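Local atomic coordinates of restriction endonuclease R.BpuJI (Bacillus pumilus, PDB entry 2VLA), a protein that probably cleaves DNA as a restriction endonuclease; the part described here is its N-terminal domain, which recognises and binds the cognate DNA. Residues 123-126 with 127-131; 153-157 with 158-162; 58-62 with 63-67; 179-182 with 183-187. All coordinates share one frame; numbering follows the deposited sequence. Where two conformers were deposited one is given.

How the contacts relate
All four contacts lie in the largely helical N-terminal recognition domain, and along the chain they run in the order contact 3, 1, 2, 4. Contact 3 starts helix 62-76 on the DNA, and contact 1 lies on helix 122-130, which also reaches the DNA; their centres are about 30 Å apart. Contacts 2 and 4 are neighbours, centres about 11 Å apart: the loop that leads into helix 157-165 packs on helix 177-189, with L155 CD2 3.8 Å from I184 CD1. Contacts 3 and 4 lie on opposite sides of the chain's centre, about 46 Å between centres. The domain thus meets DNA at well-separated places, while contact 4 stays about 18 Å from it at the nearest atoms.

Contact 1: residues 123-126 with 127-131; sequences DKVI and EKVGA. With nucleotides of chain C; nucleotides of chain B.
K124 and E127 lie side by side, one helical turn apart, on the DNA-binding side of the α-helix 122-130. K124 sets CG anti to its carbonyl carbon (chi1 -57°), 3.5 Å from OP1 of DC6 of chain B, before bending at chi2. Lysine suits this place: its methylenes pass along one phosphate while NZ makes a salt bridge with another of the DNA. E127, in one of its two conformers, holds OE2 4.4 Å from K124 NZ, beyond a salt bridge; a water donates to its OE1 and weakly to K124 O. D123 faces the other strand, its CB 3.6 Å from OP1 of DC11 of chain C. The extended K128 chain slides its CG past K124 O at 3.4 Å, and its NZ is taken by D120 and the carbonyl oxygen of T12. Compact valines fill the protein side, V125 touching F260 and V129 touching Y256, with V125 CG1 4.3 Å from V129 CG2. Beneath them V129 N bonds almost straight to V125 O, 2.9 Å at 174°.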
loop_
_atom_site.group_PDB
_atom_site.type_symbol
_atom_site.label_atom_id
_atom_site.label_comp_id
_atom_site.label_asym_id
_atom_site.label_seq_id
_atom_site.Cartn_x
_atom_site.Cartn_y
_atom_site.Cartn_z
ATOM N N ASP A 123 -0.311 -15.508 -8.749
ATOM C CA ASP A 123 -0.550 -16.577 -7.778
ATOM C C ASP A 123 -0.950 -15.987 -6.421
ATOM O O ASP A 123 -1.817 -16.538 -5.722
ATOM C CB ASP A 123 0.653 -17.534 -7.652
ATOM C CG ASP A 123 1.935 -16.838 -7.296
ATOM O OD1 ASP A 123 2.143 -15.705 -7.739
ATOM O OD2 ASP A 123 2.779 -17.471 -6.602
ATOM N N LYS A 124 -0.360 -14.840 -6.077
ATOM C CA LYS A 124 -0.683 -14.158 -4.842
ATOM C C LYS A 124 -2.108 -13.509 -4.915
ATOM O O LYS A 124 -2.849 -13.507 -3.933
ATOM C CB LYS A 124 0.391 -13.116 -4.524
ATOM C CG LYS A 124 1.798 -13.703 -4.438
ATOM C CD LYS A 124 1.983 -14.570 -3.213
ATOM C CE LYS A 124 3.453 -14.814 -2.925
ATOM N NZ LYS A 124 3.680 -16.122 -2.254
ATOM N N VAL A 125 -2.462 -12.960 -6.071
ATOM C CA VAL A 125 -3.829 -12.473 -6.302
ATOM C C VAL A 125 -4.861 -13.582 -6.069
ATOM O O VAL A 125 -5.809 -13.407 -5.322
ATOM C CB VAL A 125 -4.008 -11.928 -7.751
ATOM C CG1 VAL A 125 -5.486 -11.551 -8.000
ATOM C CG2 VAL A 125 -3.091 -10.737 -8.014
ATOM N N ILE A 126 -4.629 -14.731 -6.683
ATOM C CA ILE A 126 -5.514 -15.865 -6.553
ATOM C C ILE A 126 -5.630 -16.314 -5.087
ATOM O O ILE A 126 -6.691 -16.658 -4.634
ATOM C CB ILE A 126 -5.031 -17.033 -7.461
ATOM C CG1 ILE A 126 -5.252 -16.662 -8.932
ATOM C CG2 ILE A 126 -5.733 -18.338 -7.109
ATOM C CD1 ILE A 126 -4.625 -17.622 -9.931
ATOM N N GLU A 127 -4.522 -16.280 -4.354
ATOM C CA GLU A 127 -4.551 -16.612 -2.925
ATOM C C GLU A 127 -5.459 -15.639 -2.150
ATOM O O GLU A 127 -6.272 -16.055 -1.329
ATOM C CB GLU A 127 -3.139 -16.597 -2.335
ATOM C CG GLU A 127 -2.284 -17.811 -2.714
ATOM C CD GLU A 127 -0.849 -17.700 -2.222
ATOM O OE1 GLU A 127 -0.589 -16.868 -1.331
ATOM O OE2 GLU A 127 0.014 -18.456 -2.723
ATOM N N LYS A 128 -5.314 -14.347 -2.418
ATOM C CA LYS A 128 -6.052 -13.345 -1.676
ATOM C C LYS A 128 -7.538 -13.388 -2.031
ATOM O O LYS A 128 -8.387 -13.331 -1.163
ATOM C CB LYS A 128 -5.454 -11.957 -1.913
ATOM C CG LYS A 128 -4.097 -11.812 -1.264
ATOM C CD LYS A 128 -3.445 -10.467 -1.513
ATOM C CE LYS A 128 -2.002 -10.472 -0.991
ATOM N NZ LYS A 128 -1.296 -9.206 -1.234
ATOM N N VAL A 129 -7.831 -13.566 -3.305
ATOM C CA VAL A 129 -9.203 -13.754 -3.742
ATOM C C VAL A 129 -9.785 -15.054 -3.142
ATOM O O VAL A 129 -10.952 -15.083 -2.673
ATOM C CB VAL A 129 -9.290 -13.774 -5.275
ATOM C CG1 VAL A 129 -10.611 -14.362 -5.737
ATOM C CG2 VAL A 129 -9.086 -12.355 -5.838
ATOM N N GLY A 130 -8.981 -16.109 -3.106
ATOM C CA GLY A 130 -9.440 -17.397 -2.538
ATOM C C GLY A 130 -9.777 -17.272 -1.057
ATOM O O GLY A 130 -10.650 -17.970 -0.545
ATOM N N ALA A 131 -9.092 -16.355 -0.378
ATOM C CA ALA A 131 -9.298 -16.117 1.047
ATOM C C ALA A 131 -10.429 -15.087 1.317
ATOM O O ALA A 131 -10.715 -14.763 2.466
ATOM C CB ALA A 131 -7.975 -15.649 1.697
ATOM P P DC C 11 2.654 -19.733 -11.072
ATOM O OP1 DC C 11 1.699 -20.084 -10.018
ATOM O OP2 DC C 11 3.162 -20.784 -11.996
ATOM O "O5'" DC C 11 2.067 -18.576 -11.980
ATOM C "C5'" DC C 11 1.854 -17.304 -11.446
ATOM C "C4'" DC C 11 2.292 -16.235 -12.415
ATOM O "O4'" DC C 11 3.685 -16.393 -12.734
ATOM C "C3'" DC C 11 1.580 -16.235 -13.749
ATOM O "O3'" DC C 11 1.327 -14.894 -14.071
ATOM C "C2'" DC C 11 2.576 -16.897 -14.690
ATOM C "C1'" DC C 11 3.885 -16.401 -14.129
ATOM N N1 DC C 11 5.052 -17.246 -14.459
ATOM C C2 DC C 11 6.160 -16.658 -15.075
ATOM O O2 DC C 11 6.131 -15.451 -15.328
ATOM N N3 DC C 11 7.235 -17.433 -15.367
ATOM C C4 DC C 11 7.229 -18.740 -15.049
ATOM N N4 DC C 11 8.340 -19.458 -15.345
ATOM C C5 DC C 11 6.108 -19.348 -14.407
ATOM C C6 DC C 11 5.060 -18.570 -14.130
ATOM P P DC B 6 4.422 -9.756 -5.327
ATOM O OP1 DC B 6 3.160 -10.534 -5.185
ATOM O OP2 DC B 6 4.696 -8.550 -4.503
ATOM O "O5'" DC B 6 5.746 -10.663 -5.106
ATOM C "C5'" DC B 6 5.744 -12.043 -5.494
ATOM C "C4'" DC B 6 6.833 -12.780 -4.752
ATOM O "O4'" DC B 6 8.115 -12.386 -5.255
ATOM C "C3'" DC B 6 6.876 -12.547 -3.247
ATOM O "O3'" DC B 6 7.064 -13.803 -2.618
ATOM C "C2'" DC B 6 8.050 -11.580 -3.042
ATOM C "C1'" DC B 6 8.966 -11.978 -4.167
ATOM N N1 DC B 6 9.823 -10.950 -4.730
ATOM C C2 DC B 6 11.204 -11.189 -4.903
ATOM O O2 DC B 6 11.719 -12.200 -4.414
ATOM N N3 DC B 6 11.937 -10.277 -5.568
ATOM C C4 DC B 6 11.389 -9.160 -6.030
ATOM N N4 DC B 6 12.174 -8.279 -6.677
ATOM C C5 DC B 6 9.997 -8.906 -5.853
ATOM C C6 DC B 6 9.274 -9.829 -5.234
HETATM O O HOH W 1 -1.368 -13.717 -0.944
#

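Contact 2: residues 153-157 with 158-162; sequences IQLSK and DDIAY
The carboxylate of D159 lies flat beneath the S156 hydroxyl, whose OG stands over one face, 3.3 Å from D159 CG; on the other side of the carboxylate plane comes L155, its CD2 4.0 Å from D159 OD2. The pair S156 and D159 forms a capping box, S156 being the N-cap of helix 157-165. Its first bond runs from S156 N to D159 OD2, 3.0 Å and nearly straight at 177°, the N-H arriving above the carboxylate plane. The second runs back, D159 N to S156 OG at 3.0 Å. S156 holds OG between its backbone N and carbonyl carbon (chi1 71°), which turns the oxygen toward that amide. Serine suits a cap because its short side chain can accept from a first-turn N-H that has no carbonyl before it. D159 OD2 also carries a salt bridge to R188 of helix 177-189, a second grip that fixes the carboxylate. L155 buries its methyls between helices 137-150 and 177-189. Regular helix bonding then begins with I160 N to S156 O, 3.1 Å.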
loop_
_atom_site.group_PDB
_atom_site.type_symbol
_atom_site.label_atom_id
_atom_site.label_comp_id
_atom_site.label_asym_id
_atom_site.label_seq_id
_atom_site.Cartn_x
_atom_site.Cartn_y
_atom_site.Cartn_z
ATOM N N ILE A 153 -6.888 4.705 24.642
ATOM C CA ILE A 153 -5.699 3.857 24.557
ATOM C C ILE A 153 -4.881 4.219 23.330
ATOM O O ILE A 153 -5.377 4.906 22.414
ATOM C CB ILE A 153 -6.029 2.340 24.542
ATOM C CG1 ILE A 153 -6.767 1.953 23.257
ATOM C CG2 ILE A 153 -6.846 1.957 25.781
ATOM C CD1 ILE A 153 -6.776 0.474 22.986
ATOM N N GLN A 154 -3.615 3.811 23.335
ATOM C CA GLN A 154 -2.771 4.007 22.185
ATOM C C GLN A 154 -2.214 2.668 21.730
ATOM O O GLN A 154 -2.081 1.751 22.527
ATOM C CB GLN A 154 -1.643 4.968 22.532
ATOM C CG GLN A 154 -2.152 6.358 22.886
ATOM C CD GLN A 154 -1.103 7.225 23.481
ATOM O OE1 GLN A 154 -0.501 6.883 24.501
ATOM N NE2 GLN A 154 -0.883 8.383 22.873
ATOM N N LEU A 155 -1.971 2.551 20.436
ATOM C CA LEU A 155 -1.578 1.292 19.826
ATOM C C LEU A 155 -0.133 1.305 19.374
ATOM O O LEU A 155 0.380 2.320 18.903
ATOM C CB LEU A 155 -2.456 1.002 18.606
ATOM C CG LEU A 155 -3.961 0.976 18.852
ATOM C CD1 LEU A 155 -4.640 0.579 17.586
ATOM C CD2 LEU A 155 -4.259 0.025 19.963
ATOM N N SER A 156 0.490 0.147 19.455
ATOM C CA SER A 156 1.830 -0.046 18.936
ATOM C C SER A 156 1.767 -0.564 17.513
ATOM O O SER A 156 0.710 -1.006 17.032
ATOM C CB SER A 156 2.584 -1.050 19.794
ATOM O OG SER A 156 2.044 -2.355 19.595
ATOM N N LYS A 157 2.904 -0.560 16.843
ATOM C CA LYS A 157 3.010 -1.144 15.523
ATOM C C LYS A 157 2.678 -2.630 15.557
ATOM O O LYS A 157 2.113 -3.164 14.604
ATOM C CB LYS A 157 4.424 -0.930 14.968
ATOM C CG LYS A 157 4.680 -1.611 13.643
ATOM C CD LYS A 157 6.005 -1.157 13.045
ATOM C CE LYS A 157 7.100 -1.113 14.097
ATOM N NZ LYS A 157 7.958 -2.330 14.065
ATOM N N ASP A 158 3.069 -3.312 16.630
ATOM C CA ASP A 158 2.771 -4.737 16.775
ATOM C C ASP A 158 1.262 -4.983 16.925
ATOM O O ASP A 158 0.750 -5.981 16.421
ATOM C CB ASP A 158 3.556 -5.344 17.986
ATOM C CG ASP A 158 5.072 -5.468 17.725
ATOM O OD1 ASP A 158 5.461 -5.766 16.571
ATOM O OD2 ASP A 158 5.862 -5.304 18.697
ATOM N N ASP A 159 0.582 -4.095 17.623
ATOM C CA ASP A 159 -0.885 -4.182 17.743
ATOM C C ASP A 159 -1.521 -4.081 16.363
ATOM O O ASP A 159 -2.378 -4.893 16.006
ATOM C CB ASP A 159 -1.422 -3.049 18.600
ATOM C CG ASP A 159 -1.073 -3.188 20.069
ATOM O OD1 ASP A 159 -0.941 -4.338 20.559
ATOM O OD2 ASP A 159 -1.023 -2.126 20.764
ATOM N N ILE A 160 -1.089 -3.104 15.580
ATOM C CA ILE A 160 -1.656 -2.914 14.255
ATOM C C ILE A 160 -1.298 -4.090 13.332
ATOM O O ILE A 160 -2.098 -4.499 12.484
ATOM C CB ILE A 160 -1.204 -1.587 13.641
ATOM C CG1 ILE A 160 -1.675 -0.413 14.509
ATOM C CG2 ILE A 160 -1.736 -1.440 12.229
ATOM C CD1 ILE A 160 -1.037 0.930 14.122
ATOM N N ALA A 161 -0.122 -4.673 13.535
ATOM C CA ALA A 161 0.282 -5.833 12.778
ATOM C C ALA A 161 -0.612 -7.034 13.057
ATOM O O ALA A 161 -1.126 -7.645 12.136
ATOM C CB ALA A 161 1.770 -6.187 13.082
ATOM N N TYR A 162 -0.741 -7.407 14.327
ATOM C CA TYR A 162 -1.399 -8.667 14.684
ATOM C C TYR A 162 -2.897 -8.552 14.561
ATOM O O TYR A 162 -3.554 -9.460 14.062
ATOM C CB TYR A 162 -1.048 -9.057 16.120
ATOM C CG TYR A 162 -1.650 -10.376 16.554
ATOM C CD1 TYR A 162 -1.056 -11.577 16.208
ATOM C CD2 TYR A 162 -2.861 -10.413 17.248
ATOM C CE1 TYR A 162 -1.630 -12.785 16.561
ATOM C CE2 TYR A 162 -3.447 -11.620 17.614
ATOM C CZ TYR A 162 -2.826 -12.803 17.269
ATOM O OH TYR A 162 -3.396 -14.007 17.643
#

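Contact 3: residues 58-62 with 63-67; sequences EETTK and KTLDN. With nucleotides of chain C; nucleotides of chain B.
T61 and T64 cross at about a right angle and both point their hydroxyls at one phosphate oxygen. T61 is the N-cap of helix 62-76, its OG1 accepting from T64 N at 3.2 Å. OP2 of DG6 of chain C is gripped three times, by T61 N (3.1 Å), T61 OG1 (2.9 Å) and T64 OG1 (2.8 Å). It sits at the helix N-terminus, where the dipole probably adds to the hold. K63 reaches into the major groove. Its CB packs near T61 OG1; CG, anti to the backbone N (chi1 179°), comes 3.6 Å from N7 of DG7 of chain C; beyond the chi2 bend CE passes 3.4 Å from N4 of DC5 of chain B, and NZ ends 3.0 Å from N7 of DG7 while donating to O6 of another guanine. N67 links bases of two neighbouring base pairs on opposite strands, ND2 giving to O6 of DG7 and OD1 accepting from N4 of DC5. K62 NZ bridges to D66 OD2 (2.8 Å) through its syn lone pair, and D66 OD1 is held by R69 and N49. L65 buries its branches against L52, I53 and L56, seating this DNA-reading helix on helix 41-56, consistent with a helix-turn-helix.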
loop_
_atom_site.group_PDB
_atom_site.type_symbol
_atom_site.label_atom_id
_atom_site.label_comp_id
_atom_site.label_asym_id
_atom_site.label_seq_id
_atom_site.Cartn_x
_atom_site.Cartn_y
_atom_site.Cartn_z
ATOM N N GLU A 58 26.661 4.243 -10.633
ATOM C CA GLU A 58 27.105 3.517 -11.831
ATOM C C GLU A 58 27.272 2.001 -11.600
ATOM O O GLU A 58 27.309 1.228 -12.544
ATOM C CB GLU A 58 28.427 4.111 -12.340
ATOM C CG GLU A 58 29.603 3.865 -11.418
ATOM C CD GLU A 58 30.879 4.544 -11.893
ATOM O OE1 GLU A 58 30.931 4.976 -13.066
ATOM O OE2 GLU A 58 31.824 4.645 -11.089
ATOM N N GLU A 59 27.326 1.608 -10.338
ATOM C CA GLU A 59 27.532 0.220 -9.970
ATOM C C GLU A 59 26.213 -0.580 -9.949
ATOM O O GLU A 59 26.228 -1.797 -9.844
ATOM C CB GLU A 59 28.206 0.147 -8.601
ATOM C CG GLU A 59 27.388 0.779 -7.457
ATOM C CD GLU A 59 27.376 2.320 -7.489
ATOM O OE1 GLU A 59 27.463 2.906 -8.581
ATOM O OE2 GLU A 59 27.252 2.926 -6.415
ATOM N N THR A 60 25.091 0.126 -10.069
ATOM C CA THR A 60 23.738 -0.493 -9.997
ATOM C C THR A 60 23.538 -1.466 -11.157
ATOM O O THR A 60 23.767 -1.119 -12.310
ATOM C CB THR A 60 22.668 0.596 -10.052
ATOM O OG1 THR A 60 22.924 1.574 -9.035
ATOM C CG2 THR A 60 21.250 -0.002 -9.841
ATOM N N THR A 61 23.094 -2.684 -10.847
ATOM C CA THR A 61 22.818 -3.665 -11.883
ATOM C C THR A 61 21.572 -3.306 -12.691
ATOM O O THR A 61 20.653 -2.630 -12.194
ATOM C CB THR A 61 22.625 -5.088 -11.302
ATOM O OG1 THR A 61 21.451 -5.121 -10.471
ATOM C CG2 THR A 61 23.887 -5.547 -10.512
ATOM N N LYS A 62 21.500 -3.824 -13.904
ATOM C CA LYS A 62 20.288 -3.692 -14.713
ATOM C C LYS A 62 19.079 -4.248 -13.990
ATOM O O LYS A 62 18.002 -3.692 -14.075
ATOM C CB LYS A 62 20.452 -4.400 -16.046
ATOM C CG LYS A 62 19.197 -4.351 -16.910
ATOM C CD LYS A 62 19.452 -4.904 -18.285
ATOM C CE LYS A 62 18.173 -4.941 -19.111
ATOM N NZ LYS A 62 17.260 -6.009 -18.649
ATOM N N LYS A 63 19.254 -5.362 -13.292
ATOM C CA LYS A 63 18.144 -5.993 -12.581
ATOM C C LYS A 63 17.515 -5.010 -11.575
ATOM O O LYS A 63 16.293 -4.891 -11.469
ATOM C CB LYS A 63 18.616 -7.266 -11.863
ATOM C CG LYS A 63 17.505 -8.000 -11.058
ATOM C CD LYS A 63 16.294 -8.380 -11.943
ATOM C CE LYS A 63 15.359 -9.365 -11.254
ATOM N NZ LYS A 63 15.914 -10.707 -11.132
ATOM N N THR A 64 18.358 -4.316 -10.845
ATOM C CA THR A 64 17.899 -3.338 -9.874
ATOM C C THR A 64 17.191 -2.187 -10.539
ATOM O O THR A 64 16.126 -1.762 -10.087
ATOM C CB THR A 64 19.091 -2.842 -9.045
ATOM O OG1 THR A 64 19.561 -3.941 -8.286
ATOM C CG2 THR A 64 18.728 -1.687 -8.128
ATOM N N LEU A 65 17.760 -1.683 -11.629
ATOM C CA LEU A 65 17.105 -0.617 -12.381
ATOM C C LEU A 65 15.714 -1.068 -12.873
ATOM O O LEU A 65 14.726 -0.335 -12.739
ATOM C CB LEU A 65 17.992 -0.174 -13.563
ATOM C CG LEU A 65 19.335 0.480 -13.196
ATOM C CD1 LEU A 65 20.207 0.581 -14.439
ATOM C CD2 LEU A 65 19.095 1.839 -12.580
ATOM N N ASP A 66 15.656 -2.258 -13.468
ATOM C CA ASP A 66 14.404 -2.814 -13.934
ATOM C C ASP A 66 13.401 -2.928 -12.783
ATOM O O ASP A 66 12.226 -2.585 -12.929
ATOM C CB ASP A 66 14.633 -4.219 -14.540
ATOM C CG ASP A 66 15.308 -4.186 -15.915
ATOM O OD1 ASP A 66 15.276 -3.138 -16.586
ATOM O OD2 ASP A 66 15.812 -5.243 -16.337
ATOM N N ASN A 67 13.850 -3.415 -11.645
ATOM C CA ASN A 67 12.953 -3.598 -10.517
ATOM C C ASN A 67 12.421 -2.248 -9.997
ATOM O O ASN A 67 11.224 -2.129 -9.664
ATOM C CB ASN A 67 13.635 -4.372 -9.375
ATOM C CG ASN A 67 13.802 -5.864 -9.662
ATOM O OD1 ASN A 67 13.175 -6.433 -10.565
ATOM N ND2 ASN A 67 14.571 -6.519 -8.819
ATOM P P DG C 6 22.971 -4.639 -6.985
ATOM O OP1 DG C 6 24.478 -4.702 -6.881
ATOM O OP2 DG C 6 22.351 -3.803 -8.025
ATOM O "O5'" DG C 6 22.357 -6.113 -7.160
ATOM C "C5'" DG C 6 22.788 -7.150 -6.327
ATOM C "C4'" DG C 6 21.916 -8.341 -6.502
ATOM O "O4'" DG C 6 20.620 -8.009 -5.932
ATOM C "C3'" DG C 6 21.616 -8.772 -7.946
ATOM O "O3'" DG C 6 21.524 -10.177 -7.996
ATOM C "C2'" DG C 6 20.248 -8.174 -8.204
ATOM C "C1'" DG C 6 19.608 -8.399 -6.833
ATOM N N9 DG C 6 18.378 -7.680 -6.556
ATOM C C8 DG C 6 17.921 -6.543 -7.136
ATOM N N7 DG C 6 16.738 -6.177 -6.677
ATOM C C5 DG C 6 16.420 -7.143 -5.739
ATOM C C6 DG C 6 15.274 -7.313 -4.928
ATOM O O6 DG C 6 14.277 -6.566 -4.896
ATOM N N1 DG C 6 15.355 -8.442 -4.139
ATOM C C2 DG C 6 16.425 -9.310 -4.100
ATOM N N2 DG C 6 16.321 -10.328 -3.246
ATOM N N3 DG C 6 17.500 -9.163 -4.863
ATOM C C4 DG C 6 17.423 -8.080 -5.660
ATOM P P DG C 7 22.300 -11.017 -9.106
ATOM O OP1 DG C 7 23.741 -10.753 -9.018
ATOM O OP2 DG C 7 21.533 -10.836 -10.380
ATOM O "O5'" DG C 7 21.991 -12.500 -8.585
ATOM C "C5'" DG C 7 22.404 -12.907 -7.306
ATOM C "C4'" DG C 7 21.342 -13.723 -6.598
ATOM O "O4'" DG C 7 20.187 -12.885 -6.342
ATOM C "C3'" DG C 7 20.782 -14.933 -7.354
ATOM O "O3'" DG C 7 20.454 -15.932 -6.411
ATOM C "C2'" DG C 7 19.551 -14.364 -8.044
ATOM C "C1'" DG C 7 19.026 -13.440 -6.970
ATOM N N9 DG C 7 18.202 -12.348 -7.433
ATOM C C8 DG C 7 18.459 -11.432 -8.394
ATOM N N7 DG C 7 17.508 -10.548 -8.554
ATOM C C5 DG C 7 16.548 -10.916 -7.611
ATOM C C6 DG C 7 15.279 -10.353 -7.279
ATOM O O6 DG C 7 14.737 -9.333 -7.750
ATOM N N1 DG C 7 14.655 -11.079 -6.277
ATOM C C2 DG C 7 15.176 -12.187 -5.660
ATOM N N2 DG C 7 14.395 -12.758 -4.706
ATOM N N3 DG C 7 16.378 -12.701 -5.933
ATOM C C4 DG C 7 16.994 -12.023 -6.907
ATOM P P DC B 5 6.052 -6.044 -11.704
ATOM O OP1 DC B 5 5.392 -5.260 -12.768
ATOM O OP2 DC B 5 7.177 -5.447 -10.971
ATOM O "O5'" DC B 5 4.900 -6.577 -10.726
ATOM C "C5'" DC B 5 5.074 -6.619 -9.333
ATOM C "C4'" DC B 5 5.001 -8.028 -8.819
ATOM O "O4'" DC B 5 6.075 -8.817 -9.411
ATOM C "C3'" DC B 5 5.171 -8.171 -7.324
ATOM O "O3'" DC B 5 4.503 -9.353 -6.877
ATOM C "C2'" DC B 5 6.699 -8.251 -7.233
ATOM C "C1'" DC B 5 6.968 -9.215 -8.383
ATOM N N1 DC B 5 8.353 -9.195 -8.863
ATOM C C2 DC B 5 9.153 -10.342 -8.774
ATOM O O2 DC B 5 8.653 -11.399 -8.337
ATOM N N3 DC B 5 10.451 -10.273 -9.200
ATOM C C4 DC B 5 10.942 -9.135 -9.664
ATOM N N4 DC B 5 12.224 -9.117 -10.072
ATOM C C5 DC B 5 10.176 -7.955 -9.743
ATOM C C6 DC B 5 8.887 -8.030 -9.345
#

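Contact 4: residues 179-182 with 183-187; sequences EVIE and KIIED
V180 and I184 lie side by side on the buried face of helix 177-189, pointing the same way, with V180 CG1 4.0 Å from I184 CD1. One residue further round, I181 and I185 cross obliquely and bring I181 CG2 to 3.9 Å from I185 CD1. In I184 and I185 alike, CG1 stands beside the backbone N (chi1 -68° in I184), which presses it onto the helix itself: I184 CG1 rests 3.4 Å from V180 O. Branched aliphatic residues suit this face, where I181 meets V144, T147 and A148 of helix 137-150, while V180 and I184 pack on Y163 of helix 157-165.

The other flank is looser and polar. E182 is exposed and E186 was modelled in two conformers; the backbone bond E186 N to E182 O, 3.0 Å, ties them. K183, bent at chi2 (58°), runs along the helix and puts NZ in a salt bridge with D187 OD1, 2.9 Å away on the syn side, somewhat out of plane. E186 OE2 joins as a long salt bridge, 3.8 Å from K183 NZ, making a small network. D187 OD2 bonds the Y163 hydroxyl, and E179 takes the amide of K176 and the terminal N of M1. The same face that packs on Y163 thus also carries the buried D187, whose carboxylate is satisfied by K183 and the Y163 hydroxyl and so probably stays ionised, while E182 and E186 face outward.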
loop_
_atom_site.group_PDB
_atom_site.type_symbol
_atom_site.label_atom_id
_atom_site.label_comp_id
_atom_site.label_asym_id
_atom_site.label_seq_id
_atom_site.Cartn_x
_atom_site.Cartn_y
_atom_site.Cartn_z
ATOM N N GLU A 179 -14.610 -3.458 17.542
ATOM C CA GLU A 179 -14.322 -4.843 17.949
ATOM C C GLU A 179 -12.834 -5.090 18.172
ATOM O O GLU A 179 -12.457 -5.849 19.059
ATOM C CB GLU A 179 -14.820 -5.818 16.918
ATOM C CG GLU A 179 -16.288 -5.887 16.797
ATOM C CD GLU A 179 -16.710 -6.847 15.701
ATOM O OE1 GLU A 179 -16.652 -8.090 15.937
ATOM O OE2 GLU A 179 -17.021 -6.376 14.592
ATOM N N VAL A 180 -11.991 -4.503 17.317
ATOM C CA VAL A 180 -10.556 -4.643 17.439
ATOM C C VAL A 180 -10.103 -3.991 18.738
ATOM O O VAL A 180 -9.364 -4.582 19.521
ATOM C CB VAL A 180 -9.839 -3.995 16.237
ATOM C CG1 VAL A 180 -8.325 -4.009 16.455
ATOM C CG2 VAL A 180 -10.193 -4.734 14.951
ATOM N N ILE A 181 -10.575 -2.771 18.975
ATOM C CA ILE A 181 -10.193 -2.035 20.154
ATOM C C ILE A 181 -10.641 -2.752 21.430
ATOM O O ILE A 181 -9.879 -2.889 22.379
ATOM C CB ILE A 181 -10.761 -0.615 20.096
ATOM C CG1 ILE A 181 -10.057 0.197 18.956
ATOM C CG2 ILE A 181 -10.652 0.077 21.466
ATOM C CD1 ILE A 181 -8.542 0.073 18.920
ATOM N N GLU A 182 -11.861 -3.240 21.448
ATOM C CA GLU A 182 -12.352 -3.952 22.627
ATOM C C GLU A 182 -11.526 -5.221 22.912
ATOM O O GLU A 182 -11.198 -5.523 24.066
ATOM C CB GLU A 182 -13.845 -4.286 22.473
ATOM C CG GLU A 182 -14.744 -3.043 22.598
ATOM C CD GLU A 182 -16.218 -3.284 22.217
ATOM O OE1 GLU A 182 -16.530 -4.304 21.568
ATOM O OE2 GLU A 182 -17.059 -2.421 22.551
ATOM N N LYS A 183 -11.119 -5.915 21.853
ATOM C CA LYS A 183 -10.300 -7.114 22.001
ATOM C C LYS A 183 -8.895 -6.774 22.540
ATOM O O LYS A 183 -8.355 -7.481 23.411
ATOM C CB LYS A 183 -10.206 -7.844 20.655
ATOM C CG LYS A 183 -9.273 -9.031 20.636
ATOM C CD LYS A 183 -9.647 -10.088 21.653
ATOM C CE LYS A 183 -8.766 -11.301 21.521
ATOM N NZ LYS A 183 -8.858 -12.202 22.699
ATOM N N ILE A 184 -8.306 -5.691 22.042
ATOM C CA ILE A 184 -6.992 -5.267 22.526
ATOM C C ILE A 184 -7.078 -4.915 24.007
ATOM O O ILE A 184 -6.248 -5.322 24.789
ATOM C CB ILE A 184 -6.424 -4.082 21.699
ATOM C CG1 ILE A 184 -6.086 -4.570 20.278
ATOM C CG2 ILE A 184 -5.168 -3.472 22.386
ATOM C CD1 ILE A 184 -5.644 -3.480 19.308
ATOM N N ILE A 185 -8.138 -4.225 24.399
ATOM C CA ILE A 185 -8.306 -3.847 25.789
ATOM C C ILE A 185 -8.465 -5.104 26.683
ATOM O O ILE A 185 -7.867 -5.187 27.754
ATOM C CB ILE A 185 -9.513 -2.909 25.969
ATOM C CG1 ILE A 185 -9.192 -1.518 25.375
ATOM C CG2 ILE A 185 -9.895 -2.804 27.459
ATOM C CD1 ILE A 185 -10.405 -0.568 25.302
ATOM N N GLU A 186 -9.230 -6.086 26.222
ATOM C CA GLU A 186 -9.393 -7.326 26.989
ATOM C C GLU A 186 -8.073 -8.080 27.095
ATOM O O GLU A 186 -7.695 -8.543 28.177
ATOM C CB GLU A 186 -10.452 -8.226 26.360
ATOM C CG GLU A 186 -10.682 -9.520 27.136
ATOM C CD GLU A 186 -11.546 -10.514 26.387
ATOM O OE1 GLU A 186 -12.788 -10.355 26.398
ATOM O OE2 GLU A 186 -10.986 -11.469 25.805
ATOM N N ASP A 187 -7.353 -8.183 25.982
ATOM C CA ASP A 187 -6.087 -8.878 25.981
ATOM C C ASP A 187 -5.096 -8.220 26.948
ATOM O O ASP A 187 -4.429 -8.906 27.729
ATOM C CB ASP A 187 -5.511 -8.922 24.566
ATOM C CG ASP A 187 -6.055 -10.088 23.744
ATOM O OD1 ASP A 187 -6.895 -10.867 24.277
ATOM O OD2 ASP A 187 -5.658 -10.217 22.556
#